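Local coordinates for protein 3-dehydroquinate dehydratase (Enterococcus faecalis, PDB 4PH6) that catalyses the cis-dehydration of 3-dehydroquinate to 3-dehydroshikimate through an imine intermediate, the third step of the chorismate pathway, at residues A[61-72]-A[102-113]. Numbering follows the deposited sequence.
Sequences FSDVCNLSQQVM and ALYHELVKKGAL
Phe61 lays one face of its ring over the backbone and CB of Leu103. Leu103 CB lies over that face, 4.0 Å from the centroid of the Phe61 ring, which makes a CH-pi contact. With CG anti to the carbonyl carbon (chi1 -60°), the ring reaches across to helix 97-110. Ala102 CB meets it obliquely, 3.6 Å from Phe61 CE2. Leu103 CD1 sits near the CG-CD1 side of the ring, 3.5 Å from Phe61 CD1. Deeper in, Val64 CG1 packs on Leu107 CD2 at 3.8 Å, and Val64 also nears Trp50, a predicted substrate-binding residue. The two segments belong to neighbouring outer helices of the (beta/alpha)8 barrel. The two segment axes cross at -43°, and Leu107 also rests on Leu82 of strand 80-83. Cys65 SG lies 3.3 Å from Glu106 O and beside Leu107 CD2. Gly111 CA comes within 3.4 Å of Ser68 OG. Ala112 N then donates a nearly straight hydrogen bond to Ser68 OG (2.9 Å, 170°). Gln69, bent at chi2, brings NE2 to 3.3 Å from Ala112 CB. Met72 covers the same methyl with its CB, and its chain, bent at chi2 and chi3, sets the CE methyl against the backbone at Ala112 and Leu113.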
loop_
_atom_site.group_PDB
_atom_site.type_symbol
_atom_site.label_atom_id
_atom_site.label_comp_id
_atom_site.label_asym_id
_atom_site.label_seq_id
_atom_site.Cartn_x
_atom_site.Cartn_y
_atom_site.Cartn_z
ATOM N N PHE A 61 7.364 -18.739 -36.322
ATOM C CA PHE A 61 6.335 -17.712 -36.202
ATOM C C PHE A 61 4.941 -18.249 -36.534
ATOM O O PHE A 61 3.942 -17.757 -35.999
ATOM C CB PHE A 61 6.681 -16.520 -37.094
ATOM C CG PHE A 61 8.001 -15.853 -36.757
ATOM C CD1 PHE A 61 8.617 -16.052 -35.527
ATOM C CD2 PHE A 61 8.618 -15.013 -37.675
ATOM C CE1 PHE A 61 9.821 -15.437 -35.219
ATOM C CE2 PHE A 61 9.821 -14.399 -37.374
ATOM C CZ PHE A 61 10.421 -14.609 -36.138
ATOM N N SER A 62 4.881 -19.272 -37.386
ATOM C CA SER A 62 3.610 -19.889 -37.775
ATOM C C SER A 62 3.072 -20.797 -36.688
ATOM O O SER A 62 1.860 -20.878 -36.468
ATOM C CB SER A 62 3.766 -20.686 -39.069
ATOM O OG SER A 62 4.076 -19.819 -40.140
ATOM N N ASP A 63 3.989 -21.499 -36.037
ATOM C CA ASP A 63 3.661 -22.299 -34.877
ATOM C C ASP A 63 3.068 -21.393 -33.804
ATOM O O ASP A 63 2.063 -21.728 -33.175
ATOM C CB ASP A 63 4.908 -23.009 -34.354
ATOM C CG ASP A 63 4.612 -23.923 -33.199
ATOM O OD1 ASP A 63 4.396 -25.132 -33.437
ATOM O OD2 ASP A 63 4.581 -23.440 -32.054
ATOM N N VAL A 64 3.683 -20.223 -33.623
ATOM C CA VAL A 64 3.213 -19.284 -32.617
ATOM C C VAL A 64 1.820 -18.752 -32.977
ATOM O O VAL A 64 0.954 -18.665 -32.115
ATOM C CB VAL A 64 4.188 -18.094 -32.436
ATOM C CG1 VAL A 64 3.634 -17.113 -31.432
ATOM C CG2 VAL A 64 5.548 -18.579 -31.979
ATOM N N CYS A 65 1.601 -18.401 -34.244
ATOM C CA CYS A 65 0.291 -17.902 -34.674
ATOM C C CYS A 65 -0.807 -18.935 -34.417
ATOM O O CYS A 65 -1.872 -18.598 -33.905
ATOM C CB CYS A 65 0.307 -17.513 -36.160
ATOM S SG CYS A 65 1.267 -16.023 -36.515
ATOM N N ASN A 66 -0.529 -20.187 -34.770
ATOM C CA ASN A 66 -1.485 -21.282 -34.599
ATOM C C ASN A 66 -1.748 -21.559 -33.135
ATOM O O ASN A 66 -2.892 -21.710 -32.702
ATOM C CB ASN A 66 -0.982 -22.556 -35.268
ATOM C CG ASN A 66 -1.897 -23.742 -35.012
ATOM O OD1 ASN A 66 -2.914 -23.911 -35.689
ATOM N ND2 ASN A 66 -1.547 -24.565 -34.022
ATOM N N LEU A 67 -0.669 -21.633 -32.374
ATOM C CA LEU A 67 -0.792 -21.821 -30.950
ATOM C C LEU A 67 -1.620 -20.686 -30.352
ATOM O O LEU A 67 -2.416 -20.915 -29.436
ATOM C CB LEU A 67 0.587 -21.902 -30.297
ATOM C CG LEU A 67 0.557 -22.203 -28.801
ATOM C CD1 LEU A 67 -0.386 -23.342 -28.508
ATOM C CD2 LEU A 67 1.967 -22.504 -28.272
ATOM N N SER A 68 -1.460 -19.473 -30.878
ATOM C CA SER A 68 -2.200 -18.333 -30.337
ATOM C C SER A 68 -3.703 -18.527 -30.562
ATOM O O SER A 68 -4.517 -18.113 -29.736
ATOM C CB SER A 68 -1.731 -17.017 -30.952
ATOM O OG SER A 68 -2.123 -16.905 -32.307
ATOM N N GLN A 69 -4.056 -19.185 -31.664
ATOM C CA GLN A 69 -5.449 -19.497 -31.968
ATOM C C GLN A 69 -6.056 -20.469 -30.954
ATOM O O GLN A 69 -7.155 -20.247 -30.442
ATOM C CB GLN A 69 -5.565 -20.071 -33.382
ATOM C CG GLN A 69 -5.805 -19.019 -34.441
ATOM C CD GLN A 69 -7.102 -18.246 -34.211
ATOM O OE1 GLN A 69 -8.077 -18.777 -33.662
ATOM N NE2 GLN A 69 -7.127 -16.996 -34.650
ATOM N N GLN A 70 -5.317 -21.534 -30.657
ATOM C CA GLN A 70 -5.728 -22.538 -29.684
ATOM C C GLN A 70 -5.808 -22.009 -28.243
ATOM O O GLN A 70 -6.640 -22.462 -27.446
ATOM C CB GLN A 70 -4.765 -23.711 -29.765
ATOM C CG GLN A 70 -4.726 -24.319 -31.159
ATOM C CD GLN A 70 -3.594 -25.295 -31.341
ATOM O OE1 GLN A 70 -2.475 -25.053 -30.898
ATOM N NE2 GLN A 70 -3.882 -26.416 -31.996
ATOM N N VAL A 71 -4.934 -21.062 -27.916
ATOM C CA VAL A 71 -4.962 -20.392 -26.625
ATOM C C VAL A 71 -6.224 -19.546 -26.487
ATOM O O VAL A 71 -6.929 -19.634 -25.485
ATOM C CB VAL A 71 -3.723 -19.495 -26.433
ATOM C CG1 VAL A 71 -3.995 -18.411 -25.411
ATOM C CG2 VAL A 71 -2.532 -20.332 -26.038
ATOM N N MET A 72 -6.513 -18.750 -27.514
ATOM C CA MET A 72 -7.718 -17.919 -27.538
ATOM C C MET A 72 -9.006 -18.727 -27.386
ATOM O O MET A 72 -9.929 -18.319 -26.674
ATOM C CB MET A 72 -7.776 -17.117 -28.832
ATOM C CG MET A 72 -9.022 -16.282 -28.970
ATOM S SD MET A 72 -8.905 -14.858 -27.897
ATOM C CE MET A 72 -7.578 -13.942 -28.705
ATOM N N ALA A 102 9.352 -9.137 -36.940
ATOM C CA ALA A 102 8.790 -10.111 -37.885
ATOM C C ALA A 102 7.729 -11.008 -37.219
ATOM O O ALA A 102 6.678 -11.300 -37.812
ATOM C CB ALA A 102 9.901 -10.957 -38.489
ATOM N N LEU A 103 8.008 -11.427 -35.985
ATOM C CA LEU A 103 7.078 -12.245 -35.199
ATOM C C LEU A 103 5.761 -11.521 -34.950
ATOM O O LEU A 103 4.682 -12.079 -35.152
ATOM C CB LEU A 103 7.696 -12.632 -33.858
ATOM C CG LEU A 103 6.821 -13.450 -32.893
ATOM C CD1 LEU A 103 6.043 -14.566 -33.586
ATOM C CD2 LEU A 103 7.672 -14.028 -31.770
ATOM N N TYR A 104 5.866 -10.281 -34.486
ATOM C CA TYR A 104 4.693 -9.470 -34.199
ATOM C C TYR A 104 3.857 -9.202 -35.460
ATOM O O TYR A 104 2.628 -9.307 -35.421
ATOM C CB TYR A 104 5.115 -8.147 -33.552
ATOM C CG TYR A 104 5.333 -8.208 -32.048
ATOM C CD1 TYR A 104 5.026 -9.351 -31.314
ATOM C CD2 TYR A 104 5.817 -7.102 -31.359
ATOM C CE1 TYR A 104 5.208 -9.388 -29.937
ATOM C CE2 TYR A 104 6.004 -7.129 -29.996
ATOM C CZ TYR A 104 5.694 -8.267 -29.285
ATOM O OH TYR A 104 5.887 -8.275 -27.917
ATOM N N HIS A 105 4.516 -8.855 -36.567
ATOM C CA HIS A 105 3.823 -8.630 -37.833
ATOM C C HIS A 105 3.027 -9.881 -38.229
ATOM O O HIS A 105 1.880 -9.776 -38.670
ATOM C CB HIS A 105 4.805 -8.241 -38.951
ATOM C CG HIS A 105 5.042 -6.766 -39.081
ATOM N ND1 HIS A 105 4.033 -5.864 -39.370
ATOM C CD2 HIS A 105 6.181 -6.032 -38.998
ATOM C CE1 HIS A 105 4.536 -4.645 -39.428
ATOM N NE2 HIS A 105 5.836 -4.718 -39.215
ATOM N N GLU A 106 3.623 -11.057 -38.042
ATOM C CA GLU A 106 2.944 -12.315 -38.343
ATOM C C GLU A 106 1.735 -12.602 -37.448
ATOM O O GLU A 106 0.700 -13.058 -37.932
ATOM C CB GLU A 106 3.917 -13.489 -38.247
ATOM C CG GLU A 106 4.700 -13.708 -39.516
ATOM C CD GLU A 106 3.805 -13.840 -40.738
ATOM O OE1 GLU A 106 3.684 -12.846 -41.489
ATOM O OE2 GLU A 106 3.231 -14.930 -40.955
ATOM N N LEU A 107 1.878 -12.371 -36.146
ATOM C CA LEU A 107 0.762 -12.515 -35.218
ATOM C C LEU A 107 -0.384 -11.601 -35.628
ATOM O O LEU A 107 -1.553 -11.997 -35.601
ATOM C CB LEU A 107 1.204 -12.196 -33.786
ATOM C CG LEU A 107 2.047 -13.275 -33.099
ATOM C CD1 LEU A 107 2.596 -12.751 -31.792
ATOM C CD2 LEU A 107 1.242 -14.555 -32.872
ATOM N N VAL A 108 -0.040 -10.378 -36.018
ATOM C CA VAL A 108 -1.041 -9.416 -36.446
ATOM C C VAL A 108 -1.864 -9.954 -37.628
ATOM O O VAL A 108 -3.092 -9.821 -37.639
ATOM C CB VAL A 108 -0.400 -8.063 -36.819
ATOM C CG1 VAL A 108 -1.398 -7.184 -37.585
ATOM C CG2 VAL A 108 0.103 -7.351 -35.565
ATOM N N LYS A 109 -1.187 -10.591 -38.588
ATOM C CA LYS A 109 -1.826 -11.105 -39.796
ATOM C C LYS A 109 -2.621 -12.391 -39.592
ATOM O O LYS A 109 -3.728 -12.521 -40.114
ATOM C CB LYS A 109 -0.776 -11.360 -40.889
ATOM C CG LYS A 109 -0.201 -10.098 -41.487
ATOM C CD LYS A 109 1.039 -10.393 -42.310
ATOM C CE LYS A 109 1.681 -9.093 -42.766
ATOM N NZ LYS A 109 3.083 -9.282 -43.219
ATOM N N LYS A 110 -2.046 -13.344 -38.858
ATOM C CA LYS A 110 -2.582 -14.698 -38.821
ATOM C C LYS A 110 -2.687 -15.276 -37.410
ATOM O O LYS A 110 -2.986 -16.463 -37.244
ATOM C CB LYS A 110 -1.720 -15.631 -39.677
ATOM C CG LYS A 110 -1.870 -15.430 -41.174
ATOM C CD LYS A 110 -0.597 -15.823 -41.911
ATOM C CE LYS A 110 -0.841 -15.931 -43.422
ATOM N NZ LYS A 110 0.383 -16.364 -44.173
ATOM N N GLY A 111 -2.444 -14.448 -36.399
ATOM C CA GLY A 111 -2.557 -14.901 -35.028
ATOM C C GLY A 111 -3.819 -14.404 -34.357
ATOM O O GLY A 111 -4.549 -13.598 -34.926
ATOM N N ALA A 112 -4.072 -14.889 -33.142
ATOM C CA ALA A 112 -5.177 -14.399 -32.334
ATOM C C ALA A 112 -4.650 -13.618 -31.133
ATOM O O ALA A 112 -3.756 -14.090 -30.423
ATOM C CB ALA A 112 -6.063 -15.562 -31.880
ATOM N N LEU A 113 -5.191 -12.418 -30.917
ATOM C CA LEU A 113 -4.767 -11.560 -29.808
ATOM C C LEU A 113 -5.641 -10.318 -29.722
ATOM O O LEU A 113 -6.171 -9.865 -30.716
ATOM C CB LEU A 113 -3.295 -11.165 -29.961
ATOM C CG LEU A 113 -2.872 -10.365 -31.194
ATOM C CD1 LEU A 113 -2.150 -9.121 -30.772
ATOM C CD2 LEU A 113 -2.013 -11.166 -32.147
#